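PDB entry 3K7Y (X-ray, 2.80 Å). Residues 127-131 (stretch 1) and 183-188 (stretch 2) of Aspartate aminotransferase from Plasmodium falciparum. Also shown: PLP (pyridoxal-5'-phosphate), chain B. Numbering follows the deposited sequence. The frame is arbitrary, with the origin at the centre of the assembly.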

ATOM      1  N   VAL A 127      -2.965 -20.009 -15.433  1.00 52.89           N
ATOM      2  CA  VAL A 127      -3.983 -18.987 -15.455  1.00 51.54           C
ATOM      3  C   VAL A 127      -5.015 -19.410 -16.506  1.00 51.71           C
ATOM      4  O   VAL A 127      -4.649 -20.035 -17.491  1.00 52.60           O
ATOM      5  CB  VAL A 127      -3.315 -17.612 -15.714  1.00 50.75           C
ATOM      6  CG1 VAL A 127      -3.364 -17.226 -17.164  1.00 51.45           C
ATOM      7  CG2 VAL A 127      -3.950 -16.558 -14.887  1.00 50.68           C
ATOM      8  N   THR A 128      -6.299 -19.140 -16.298  1.00 51.26           N
ATOM      9  CA  THR A 128      -7.299 -19.621 -17.277  1.00 52.00           C
ATOM     10  C   THR A 128      -7.370 -18.656 -18.453  1.00 52.68           C
ATOM     11  O   THR A 128      -7.279 -17.447 -18.262  1.00 52.44           O
ATOM     12  CB  THR A 128      -8.738 -19.861 -16.678  1.00 51.66           C
ATOM     13  OG1 THR A 128      -9.258 -18.659 -16.087  1.00 50.67           O
ATOM     14  CG2 THR A 128      -8.737 -20.968 -15.639  1.00 50.68           C
ATOM     15  N   ASN A 129      -7.521 -19.173 -19.666  1.00 54.03           N
ATOM     16  CA  ASN A 129      -7.572 -18.296 -20.827  1.00 55.08           C
ATOM     17  C   ASN A 129      -8.978 -17.858 -21.171  1.00 55.42           C
ATOM     18  O   ASN A 129      -9.870 -18.693 -21.218  1.00 56.40           O
ATOM     19  CB  ASN A 129      -6.923 -18.937 -22.044  1.00 56.27           C
ATOM     20  CG  ASN A 129      -7.094 -18.092 -23.277  1.00 58.36           C
ATOM     21  OD1 ASN A 129      -8.167 -18.086 -23.877  1.00 62.80           O
ATOM     22  ND2 ASN A 129      -6.058 -17.356 -23.655  1.00 59.16           N
ATOM     23  N   PRO A 130      -9.192 -16.550 -21.427  1.00 55.50           N
ATOM     24  CA  PRO A 130      -8.230 -15.467 -21.349  1.00 55.32           C
ATOM     25  C   PRO A 130      -8.208 -14.954 -19.903  1.00 55.03           C
ATOM     26  O   PRO A 130      -9.175 -15.171 -19.153  1.00 54.44           O
ATOM     27  CB  PRO A 130      -8.810 -14.421 -22.295  1.00 55.45           C
ATOM     28  CG  PRO A 130     -10.289 -14.594 -22.167  1.00 55.97           C
ATOM     29  CD  PRO A 130     -10.540 -16.041 -21.757  1.00 55.87           C
ATOM     30  N   PRO A 131      -7.102 -14.303 -19.501  1.00 55.11           N
ATOM     31  CA  PRO A 131      -6.871 -13.992 -18.087  1.00 54.57           C
ATOM     32  C   PRO A 131      -7.095 -12.533 -17.773  1.00 54.81           C
ATOM     33  O   PRO A 131      -6.956 -11.700 -18.656  1.00 56.16           O
ATOM     34  CB  PRO A 131      -5.387 -14.280 -17.930  1.00 54.40           C
ATOM     35  CG  PRO A 131      -4.799 -14.106 -19.365  1.00 55.47           C
ATOM     36  CD  PRO A 131      -5.933 -13.970 -20.332  1.00 55.31           C
ATOM     37  N   CYS A 183     -18.235 -13.984 -11.846  1.00 58.86           N
ATOM     38  CA  CYS A 183     -18.066 -12.635 -12.405  1.00 59.34           C
ATOM     39  C   CYS A 183     -16.787 -12.417 -13.211  1.00 58.59           C
ATOM     40  O   CYS A 183     -16.226 -11.321 -13.212  1.00 58.51           O
ATOM     41  CB  CYS A 183     -18.193 -11.590 -11.303  1.00 59.53           C
ATOM     42  SG  CYS A 183     -19.796 -11.677 -10.530  1.00 62.05           S
ATOM     43  N   TYR A 184     -16.359 -13.465 -13.910  1.00 58.65           N
ATOM     44  CA  TYR A 184     -15.091 -13.500 -14.617  1.00 58.13           C
ATOM     45  C   TYR A 184     -14.766 -12.188 -15.315  1.00 58.47           C
ATOM     46  O   TYR A 184     -15.610 -11.602 -15.995  1.00 59.62           O
ATOM     47  CB  TYR A 184     -15.109 -14.630 -15.636  1.00 58.21           C
ATOM     48  CG  TYR A 184     -13.746 -15.101 -16.060  1.00 58.61           C
ATOM     49  CD1 TYR A 184     -12.929 -14.318 -16.878  1.00 58.36           C
ATOM     50  CD2 TYR A 184     -13.265 -16.350 -15.654  1.00 59.99           C
ATOM     51  CE1 TYR A 184     -11.661 -14.765 -17.279  1.00 57.85           C
ATOM     52  CE2 TYR A 184     -11.988 -16.814 -16.058  1.00 58.97           C
ATOM     53  CZ  TYR A 184     -11.200 -16.017 -16.871  1.00 57.98           C
ATOM     54  OH  TYR A 184      -9.954 -16.471 -17.260  1.00 56.45           O
ATOM     55  N   ASN A 185     -13.535 -11.730 -15.117  1.00 58.26           N
ATOM     56  CA  ASN A 185     -12.997 -10.550 -15.791  1.00 58.42           C
ATOM     57  C   ASN A 185     -11.862 -10.939 -16.746  1.00 58.74           C
ATOM     58  O   ASN A 185     -10.793 -11.332 -16.298  1.00 57.58           O
ATOM     59  CB  ASN A 185     -12.502  -9.547 -14.749  1.00 57.51           C
ATOM     60  CG  ASN A 185     -11.962  -8.272 -15.365  1.00 56.66           C
ATOM     61  OD1 ASN A 185     -11.608  -8.228 -16.543  1.00 56.40           O
ATOM     62  ND2 ASN A 185     -11.894  -7.221 -14.563  1.00 55.01           N
ATOM     63  N   PRO A 186     -12.080 -10.802 -18.072  1.00 60.42           N
ATOM     64  CA  PRO A 186     -13.217 -10.195 -18.791  1.00 62.06           C
ATOM     65  C   PRO A 186     -14.455 -11.043 -19.151  1.00 63.79           C
ATOM     66  O   PRO A 186     -15.528 -10.464 -19.319  1.00 64.73           O
ATOM     67  CB  PRO A 186     -12.572  -9.698 -20.082  1.00 62.33           C
ATOM     68  CG  PRO A 186     -11.488 -10.678 -20.332  1.00 61.99           C
ATOM     69  CD  PRO A 186     -10.967 -11.122 -18.987  1.00 60.49           C
ATOM     70  N   CYS A 187     -14.327 -12.367 -19.291  1.00 64.81           N
ATOM     71  CA  CYS A 187     -15.443 -13.236 -19.790  1.00 66.76           C
ATOM     72  C   CYS A 187     -16.853 -12.987 -19.259  1.00 67.33           C
ATOM     73  O   CYS A 187     -17.804 -13.071 -20.011  1.00 68.51           O
ATOM     74  CB  CYS A 187     -15.118 -14.712 -19.600  1.00 66.44           C
ATOM     75  SG  CYS A 187     -13.620 -15.122 -20.447  1.00 70.28           S
ATOM     76  N   SER A 188     -16.985 -12.710 -17.968  1.00 67.52           N
ATOM     77  CA  SER A 188     -18.284 -12.469 -17.358  1.00 68.64           C
ATOM     78  C   SER A 188     -19.117 -13.745 -17.339  1.00 69.26           C
ATOM     79  O   SER A 188     -20.338 -13.691 -17.382  1.00 70.41           O
ATOM     80  CB  SER A 188     -19.038 -11.366 -18.108  1.00 69.77           C
ATOM     81  OG  SER A 188     -18.161 -10.336 -18.517  1.00 70.21           O
TER
HETATM   82  N1  PLP B 406      -9.007  -9.289  -9.578  1.00 59.51           N
HETATM   83  C2  PLP B 406      -9.945  -9.025 -10.542  1.00 57.07           C
HETATM   84  C2A PLP B 406     -10.461 -10.156 -11.348  1.00 55.74           C
HETATM   85  C3  PLP B 406     -10.395  -7.727 -10.735  1.00 58.25           C
HETATM   86  O3  PLP B 406     -11.348  -7.465 -11.687  1.00 58.49           O
HETATM   87  C4  PLP B 406      -9.880  -6.692  -9.954  1.00 59.75           C
HETATM   88  C4A PLP B 406     -10.503  -5.337 -10.103  1.00 62.37           C
HETATM   89  O4A PLP B 406     -11.431  -5.014  -9.349  1.00 65.22           O
HETATM   90  C5  PLP B 406      -8.922  -6.953  -8.955  1.00 60.08           C
HETATM   91  C6  PLP B 406      -8.488  -8.270  -8.789  1.00 60.52           C
HETATM   92  C5A PLP B 406      -8.282  -5.889  -8.058  1.00 59.02           C
HETATM   93  O4P PLP B 406      -9.163  -5.002  -7.391  1.00 57.43           O
HETATM   94  P   PLP B 406      -8.585  -3.738  -6.558  1.00 56.10           P
HETATM   95  O1P PLP B 406      -9.510  -3.356  -5.438  1.00 55.19           O
HETATM   96  O2P PLP B 406      -8.536  -2.534  -7.460  1.00 56.20           O
HETATM   97  O3P PLP B 406      -7.234  -4.129  -6.003  1.00 53.43           O

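The stretches meet mainly through side chains and the carbonyl of Pro130, with no backbone-to-backbone hydrogen bond between them. Stretch 1 leaves a strand at Thr128 and continues as loop. Stretch 2 has no regular helix or strand. The nearest CA atoms, those of Pro131 and Asn185, are still 7.4 Å apart.

Tyr184 spans most of the gap. Its CA-to-CB bond points toward stretch 1, and the t rotamer (chi1 -158°) extends the ring across the gap. The hydroxyl then lies between two partners. Thr128 OG1 donates to Tyr184 OH at 2.6 Å, and Tyr184 OH donates to Pro130 O at 2.4 Å, a very short hydrogen bond. The phenol thus accepts and donates at once. Both partners sit at the ring edge, near its plane, where the hydroxyl's lone pairs and proton can reach them. Thr128 adopts the p rotamer (chi1 58°), which places OG1 on the tyrosine side.

Pro130 follows a cis peptide bond, and its carbonyl faces the phenol. Its ring meets Cys187. The m rotamer of Cys187 (chi1 -58°) brings SG to 3.5 Å from Pro130 CD, an apolar contact. Pro130 CG and Pro186 CG make a looser one at 4.5 Å. Pro186 also follows a cis peptide bond.

Stretch 2 is braced internally. Ser188 N donates to Tyr184 O at 2.6 Å, closing a turn. Ser188 OG, with chi1 at -39°, donates to Pro186 O at 2.8 Å.

The CA-to-CB bond of Asn185 points away from stretch 1. Its t rotamer carries the amide to the cofactor, where Asn185 ND2 donates to PLP O3 at 2.9 Å. The CA-to-CB bond of Asn129 also points away, and its side chain stays clear of stretch 2.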